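ABC transporter periplasmic substrate-binding protein (Desulfovibrio alaskensis, PDB 5MY5) probably captures tungstate in the periplasm with high selectivity and delivers it to an ABC transporter for uptake into the cell. Local coordinates at residues L68-E72 with N73-D77; Q174-L177 with R178-V182; I198-E201 with A202-G206. The protein carries 2 engineered substitutions. All blocks are in the same frame, centred on the assembly; numbering follows the deposited sequence.

All three contacts are local, each at an end of a helix within one periplasmic binding protein chain. Contacts 1 and 3 are helix ends, each closed by a Schellman motif, and lie on opposite sides of the chain's centre, their own centres about 37 Å apart. Contact 2 is a helix start. Its helix packs against that of contact 3, where Ile180 and Leu177 meet Tyr200, so those two share one largely apolar interface. Each is partly buried, mixing buried residues such as Met176, Thr179 and Ile180 with exposed ones. Their chemistry differs by place: contact 1 adds a disulfide and an amide-carboxylate pair, contact 2 doubles the donors on two carbonyls, and contact 3 combines a serine hydroxyl with a Met-aromatic pair.

Contact 1 (L68-E72 with N73-D77); sequences LKMGE and NCDVD
Met70 and Asp75 meet where helix 64-72 ends in a Schellman motif. Asp75 N donates to Met70 O at 2.9 Å, nearly along the C=O axis, whereas Cys74 N reaches Gly71 O at 3.1 Å from well above the carbonyl plane. Asn73 N still makes the ordinary helical bond to Lys69 O, 2.8 Å long. Cys74 is the reversing residue: its phi of 69° is the left-handed conformation that glycine adopts more readily. Around these bonds the Asp75 side chain crosses that of Met70 at about a right angle, OD2 lying 3.9 Å from Met70 CG. Asn73 suits the turn because its amide can reach this carboxylate. With CG anti to the backbone N (chi1 -163°), ND2 meets Asp75 OD1 at 3.0 Å from above the carboxylate plane, and a second, weak bond goes to OD2, so one amide nitrogen steadies both oxygens. On the inner side Val76 CG2 rests 4.0 Å from Gly71 CA. Farther out, Val76 packs on Ala31 of strand 27-33, His233 NE2 bonds to Glu72 O, and a disulfide joins Cys74 SG to Cys234 SG, tying the helix end to a loop far along the chain. The chain then enters strand 78-81 by way of Asp77, whose OD2 bonds to Met29 N and OD1 to Lys238 N.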
loop_
_atom_site.group_PDB
_atom_site.type_symbol
_atom_site.label_atom_id
_atom_site.label_comp_id
_atom_site.label_asym_id
_atom_site.label_seq_id
_atom_site.Cartn_x
_atom_site.Cartn_y
_atom_site.Cartn_z
ATOM N N LEU A 68 -2.819 -1.867 -14.443
ATOM C CA LEU A 68 -3.327 -3.094 -15.020
ATOM C C LEU A 68 -3.650 -2.930 -16.496
ATOM O O LEU A 68 -3.292 -3.778 -17.309
ATOM C CB LEU A 68 -4.565 -3.544 -14.216
ATOM C CG LEU A 68 -4.107 -4.021 -12.831
ATOM C CD1 LEU A 68 -5.186 -3.921 -11.775
ATOM C CD2 LEU A 68 -3.622 -5.436 -12.933
ATOM N N LYS A 69 -4.293 -1.806 -16.830
ATOM C CA LYS A 69 -4.624 -1.487 -18.218
ATOM C C LYS A 69 -3.356 -1.375 -19.076
ATOM O O LYS A 69 -3.363 -1.864 -20.178
ATOM C CB LYS A 69 -5.476 -0.209 -18.359
ATOM C CG LYS A 69 -6.970 -0.429 -18.066
ATOM C CD LYS A 69 -7.908 0.714 -18.519
ATOM C CE LYS A 69 -7.780 1.978 -17.688
ATOM N NZ LYS A 69 -8.248 1.896 -16.267
ATOM N N MET A 70 -2.285 -0.769 -18.559
ATOM C CA MET A 70 -1.021 -0.706 -19.268
ATOM C C MET A 70 -0.481 -2.088 -19.576
ATOM O O MET A 70 0.048 -2.324 -20.676
ATOM C CB MET A 70 0.043 0.094 -18.510
ATOM C CG MET A 70 -0.216 1.622 -18.421
ATOM S SD MET A 70 1.008 2.580 -17.539
ATOM C CE MET A 70 2.120 2.862 -18.987
ATOM N N GLY A 71 -0.595 -3.070 -18.623
ATOM C CA GLY A 71 -0.205 -4.421 -18.881
ATOM C C GLY A 71 -1.077 -5.076 -19.925
ATOM O O GLY A 71 -0.579 -5.713 -20.867
ATOM N N GLU A 72 -2.395 -4.902 -19.793
ATOM C CA GLU A 72 -3.290 -5.377 -20.829
ATOM C C GLU A 72 -3.022 -4.774 -22.242
ATOM O O GLU A 72 -3.133 -5.496 -23.184
ATOM C CB GLU A 72 -4.733 -5.079 -20.411
ATOM C CG GLU A 72 -5.770 -5.724 -21.316
ATOM C CD GLU A 72 -7.186 -5.435 -20.846
ATOM O OE1 GLU A 72 -7.347 -4.894 -19.738
ATOM O OE2 GLU A 72 -8.122 -5.806 -21.621
ATOM N N ASN A 73 -2.608 -3.518 -22.342
ATOM C CA ASN A 73 -2.337 -2.893 -23.641
ATOM C C ASN A 73 -0.927 -3.211 -24.153
ATOM O O ASN A 73 -0.508 -2.658 -25.166
ATOM C CB ASN A 73 -2.517 -1.404 -23.497
ATOM C CG ASN A 73 -2.685 -0.657 -24.836
ATOM O OD1 ASN A 73 -3.626 -0.929 -25.632
ATOM N ND2 ASN A 73 -1.807 0.329 -25.069
ATOM N N CYS A 74 -0.169 -4.030 -23.445
ATOM C CA CYS A 74 1.180 -4.442 -23.825
ATOM C C CYS A 74 2.164 -3.284 -23.738
ATOM O O CYS A 74 3.211 -3.303 -24.425
ATOM C CB CYS A 74 1.218 -5.126 -25.203
ATOM S SG CYS A 74 0.152 -6.595 -25.318
ATOM N N ASP A 75 1.855 -2.271 -22.951
ATOM C CA ASP A 75 2.683 -1.085 -22.836
ATOM C C ASP A 75 4.013 -1.384 -22.072
ATOM O O ASP A 75 4.997 -0.598 -22.083
ATOM C CB ASP A 75 1.972 0.080 -22.139
ATOM C CG ASP A 75 0.838 0.671 -22.896
ATOM O OD1 ASP A 75 1.013 0.827 -24.109
ATOM O OD2 ASP A 75 -0.175 1.127 -22.276
ATOM N N VAL A 76 3.954 -2.369 -21.177
ATOM C CA VAL A 76 4.987 -2.691 -20.204
ATOM C C VAL A 76 5.241 -4.188 -20.129
ATOM O O VAL A 76 4.438 -5.029 -20.564
ATOM C CB VAL A 76 4.635 -2.133 -18.781
ATOM C CG1 VAL A 76 4.524 -0.637 -18.749
ATOM C CG2 VAL A 76 3.387 -2.816 -18.204
ATOM N N ASP A 77 6.400 -4.555 -19.595
ATOM C CA ASP A 77 6.811 -5.893 -19.420
ATOM C C ASP A 77 6.413 -6.577 -18.090
ATOM O O ASP A 77 6.402 -7.796 -17.959
ATOM C CB ASP A 77 8.345 -5.939 -19.508
ATOM C CG ASP A 77 8.876 -5.285 -20.789
ATOM O OD1 ASP A 77 8.453 -5.729 -21.906
ATOM O OD2 ASP A 77 9.683 -4.331 -20.724
#

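Contact 2 (Q174-L177 with R178-V182); sequences QGML and RTINV
Thr179 grips Gly175 O twice, so that one carbonyl takes two donors from one residue. Thr179 N lies in the carbonyl plane 3.0 Å from Gly175 O, and Thr179 OG1 comes down from above that plane to 2.8 Å. The hydroxyl is placed by its chi1 of -67°, which sets OG1 beside its own backbone N and so over the same acceptor. It also bonds to Thr172 OG1, which in turn meets Gln174 N, so the two threonines fasten the helix to the segment before it. Two residues on, Leu177 O is doubly held as well. Asn181 N approaches it almost straight, with an N-H...O angle of 171°, while Asn181 ND2, 2.9 Å away, sits above the carbonyl plane and makes a more bent bond. Between them, Ile180 N to Met176 O is the plain helical bond.

Outward from these bonds, the extended Gln174 side chain reaches over the first turn. It slants across the aliphatic part of Arg178, NE2 3.7 Å from Arg178 CG, with the amide and guanidinium planes 23° apart. On the buried face Met176 bends at chi2 and chi3, so that CE touches Thr179 CG2 at 3.9 Å and Ile180 CG1 at 4.1 Å; the flexible thioether can bend in against both residues, and Met176 also touches Thr192 and Thr196. With Gly175 as N-cap, this is the start of the helix in a beta-alpha-beta crossover, joining strand 169-171 to parallel strand 189-193 with strand 138-140 between them.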
loop_
_atom_site.group_PDB
_atom_site.type_symbol
_atom_site.label_atom_id
_atom_site.label_comp_id
_atom_site.label_asym_id
_atom_site.label_seq_id
_atom_site.Cartn_x
_atom_site.Cartn_y
_atom_site.Cartn_z
ATOM N N GLN A 174 -10.829 13.951 0.489
ATOM C CA GLN A 174 -9.465 14.497 0.272
ATOM C C GLN A 174 -8.401 13.450 0.410
ATOM O O GLN A 174 -8.700 12.315 0.781
ATOM C CB GLN A 174 -9.200 15.631 1.231
ATOM C CG GLN A 174 -10.136 16.816 1.090
ATOM C CD GLN A 174 -9.897 17.889 2.135
ATOM O OE1 GLN A 174 -10.346 17.804 3.287
ATOM N NE2 GLN A 174 -9.180 18.963 1.734
ATOM N N GLY A 175 -7.143 13.782 0.069
ATOM C CA GLY A 175 -6.049 12.917 0.224
ATOM C C GLY A 175 -5.631 12.640 1.644
ATOM O O GLY A 175 -6.226 13.087 2.637
ATOM N N MET A 176 -4.586 11.844 1.730
ATOM C CA MET A 176 -4.226 11.282 3.033
ATOM C C MET A 176 -3.795 12.330 4.031
ATOM O O MET A 176 -4.274 12.340 5.219
ATOM C CB MET A 176 -3.199 10.162 2.934
ATOM C CG MET A 176 -3.102 9.278 4.123
ATOM S SD MET A 176 -4.515 8.197 4.346
ATOM C CE MET A 176 -5.382 9.109 5.636
ATOM N N LEU A 177 -2.880 13.238 3.663
ATOM C CA LEU A 177 -2.446 14.235 4.614
ATOM C C LEU A 177 -3.553 15.146 5.081
ATOM O O LEU A 177 -3.736 15.422 6.301
ATOM C CB LEU A 177 -1.276 15.060 4.001
ATOM C CG LEU A 177 0.082 14.393 4.033
ATOM C CD1 LEU A 177 1.055 15.270 3.231
ATOM C CD2 LEU A 177 0.578 14.204 5.489
ATOM N N ARG A 178 -4.411 15.555 4.190
ATOM C CA ARG A 178 -5.537 16.385 4.548
ATOM C C ARG A 178 -6.478 15.640 5.555
ATOM O O ARG A 178 -7.032 16.242 6.480
ATOM C CB ARG A 178 -6.337 16.797 3.365
ATOM C CG ARG A 178 -5.673 17.872 2.467
ATOM C CD ARG A 178 -5.557 19.215 3.190
ATOM N NE ARG A 178 -5.233 20.231 2.197
ATOM C CZ ARG A 178 -5.093 21.550 2.392
ATOM N NH1 ARG A 178 -5.131 22.065 3.602
ATOM N NH2 ARG A 178 -4.848 22.333 1.346
ATOM N N THR A 179 -6.667 14.388 5.313
ATOM C CA THR A 179 -7.610 13.604 6.113
ATOM C C THR A 179 -7.019 13.440 7.480
ATOM O O THR A 179 -7.760 13.498 8.484
ATOM C CB THR A 179 -7.844 12.285 5.384
ATOM O OG1 THR A 179 -8.535 12.543 4.144
ATOM C CG2 THR A 179 -8.621 11.258 6.194
ATOM N N ILE A 180 -5.711 13.206 7.572
ATOM C CA ILE A 180 -5.038 13.167 8.870
ATOM C C ILE A 180 -5.276 14.452 9.608
ATOM O O ILE A 180 -5.580 14.448 10.825
ATOM C CB ILE A 180 -3.564 12.889 8.702
ATOM C CG1 ILE A 180 -3.343 11.430 8.382
ATOM C CG2 ILE A 180 -2.807 13.226 10.011
ATOM C CD1 ILE A 180 -1.883 11.072 8.014
ATOM N N ASN A 181 -5.051 15.589 8.953
ATOM C CA ASN A 181 -5.290 16.912 9.528
ATOM C C ASN A 181 -6.709 17.166 9.996
ATOM O O ASN A 181 -6.887 17.682 11.093
ATOM C CB ASN A 181 -4.698 18.013 8.668
ATOM C CG ASN A 181 -3.138 18.027 8.815
ATOM O OD1 ASN A 181 -2.662 18.345 9.900
ATOM N ND2 ASN A 181 -2.439 17.515 7.889
ATOM N N VAL A 182 -7.715 16.625 9.282
ATOM C CA VAL A 182 -9.050 16.707 9.818
ATOM C C VAL A 182 -9.260 15.874 11.074
ATOM O O VAL A 182 -9.838 16.359 12.071
ATOM C CB VAL A 182 -10.084 16.305 8.763
ATOM C CG1 VAL A 182 -11.470 16.191 9.415
ATOM C CG2 VAL A 182 -10.038 17.274 7.582
#

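Contact 3 (I198-E201 with A202-G206); sequences IKYE and ASMDG
Glu201 and Gly206 close the Schellman motif that ends helix 194-203. Gly206 N donates to Glu201 O at 2.9 Å, and inside that loop Asp205 N bonds to Ala202 O. Asp205 is the residue of positive phi (50°), and Gly206 follows with positive phi too, a conformation glycine takes easily. Three residues before Gly206, Ser203 uses its short side chain to reach the backbone: chi1 of 82° sets OG between its own N and carbonyl carbon, from where it donates to Tyr200 O at 2.7 Å. Met204 N adds only weak bonds to the carbonyls of Tyr200 and Glu201.

Tyr200 suits its buried place because its large side chain can pack against helix 176-186, Ala184 included, and also touch Pro208 and Pro209. Met204 bends at chi2 and chi3 and approaches it obliquely, CG 4.2 Å from Tyr200 CE1, to give a Met-aromatic contact. Glu201 leaves in another direction, extended beyond CG, which itself passes 4.1 Å from Gly206 CA; its carboxylate finds its charge partner outside the turn, OE1 forming a salt bridge with Lys266 NZ of strand 266-271. The Met204 sulfur, SD, stands 5.5 Å from the Tyr200 ring centroid, 46° off the ring normal.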
loop_
_atom_site.group_PDB
_atom_site.type_symbol
_atom_site.label_atom_id
_atom_site.label_comp_id
_atom_site.label_asym_id
_atom_site.label_seq_id
_atom_site.Cartn_x
_atom_site.Cartn_y
_atom_site.Cartn_z
ATOM N N ILE A 198 4.380 8.361 8.993
ATOM C CA ILE A 198 5.800 8.697 9.236
ATOM C C ILE A 198 6.097 10.154 8.771
ATOM O O ILE A 198 6.758 10.964 9.498
ATOM C CB ILE A 198 6.699 7.631 8.595
ATOM C CG1 ILE A 198 6.633 6.315 9.326
ATOM C CG2 ILE A 198 8.144 8.208 8.482
ATOM C CD1 ILE A 198 7.181 5.190 8.514
ATOM N N LYS A 199 5.671 10.557 7.571
ATOM C CA LYS A 199 5.951 11.909 7.081
ATOM C C LYS A 199 5.228 12.941 7.921
ATOM O O LYS A 199 5.794 14.011 8.259
ATOM C CB LYS A 199 5.570 12.034 5.567
ATOM C CG LYS A 199 6.498 11.171 4.687
ATOM C CD LYS A 199 6.146 11.163 3.197
ATOM C CE LYS A 199 7.237 10.391 2.408
ATOM N NZ LYS A 199 6.832 9.892 1.023
ATOM N N TYR A 200 3.975 12.671 8.258
ATOM C CA TYR A 200 3.213 13.598 9.101
ATOM C C TYR A 200 3.861 13.764 10.561
ATOM O O TYR A 200 3.987 14.869 11.077
ATOM C CB TYR A 200 1.769 13.009 9.257
ATOM C CG TYR A 200 0.961 13.554 10.406
ATOM C CD1 TYR A 200 0.474 14.843 10.328
ATOM C CD2 TYR A 200 0.653 12.782 11.557
ATOM C CE1 TYR A 200 -0.213 15.429 11.383
ATOM C CE2 TYR A 200 -0.105 13.320 12.566
ATOM C CZ TYR A 200 -0.536 14.616 12.464
ATOM O OH TYR A 200 -1.249 15.000 13.604
ATOM N N GLU A 201 4.248 12.661 11.169
ATOM C CA GLU A 201 4.866 12.632 12.490
ATOM C C GLU A 201 6.184 13.497 12.438
ATOM O O GLU A 201 6.421 14.318 13.337
ATOM C CB GLU A 201 5.230 11.187 12.774
ATOM C CG GLU A 201 5.965 10.972 14.091
ATOM C CD GLU A 201 6.436 9.557 14.292
ATOM O OE1 GLU A 201 6.948 8.883 13.391
ATOM O OE2 GLU A 201 6.245 9.029 15.392
ATOM N N ALA A 202 6.945 13.370 11.373
ATOM C CA ALA A 202 8.173 14.208 11.177
ATOM C C ALA A 202 7.899 15.691 10.957
ATOM O O ALA A 202 8.598 16.524 11.485
ATOM C CB ALA A 202 9.042 13.609 10.050
ATOM N N SER A 203 6.849 16.033 10.230
ATOM C CA SER A 203 6.376 17.397 10.147
ATOM C C SER A 203 5.972 18.051 11.434
ATOM O O SER A 203 5.918 19.295 11.449
ATOM C CB SER A 203 5.258 17.536 9.096
ATOM O OG SER A 203 4.026 17.167 9.619
ATOM N N MET A 204 5.634 17.262 12.459
ATOM C CA MET A 204 5.383 17.772 13.806
ATOM C C MET A 204 6.548 17.469 14.751
ATOM O O MET A 204 6.317 17.206 15.952
ATOM C CB MET A 204 4.076 17.210 14.337
ATOM C CG MET A 204 2.883 17.364 13.386
ATOM S SD MET A 204 1.973 18.918 13.376
ATOM C CE MET A 204 1.655 19.207 15.107
ATOM N N ASP A 205 7.775 17.470 14.239
ATOM C CA ASP A 205 9.004 17.221 15.061
ATOM C C ASP A 205 8.915 15.988 15.933
ATOM O O ASP A 205 9.380 15.993 17.064
ATOM C CB ASP A 205 9.347 18.405 15.998
ATOM C CG ASP A 205 9.515 19.697 15.272
ATOM O OD1 ASP A 205 10.465 19.800 14.465
ATOM O OD2 ASP A 205 8.704 20.623 15.531
ATOM N N GLY A 206 8.323 14.916 15.419
ATOM C CA GLY A 206 8.192 13.673 16.162
ATOM C C GLY A 206 7.190 13.619 17.288
ATOM O O GLY A 206 7.150 12.623 18.025
#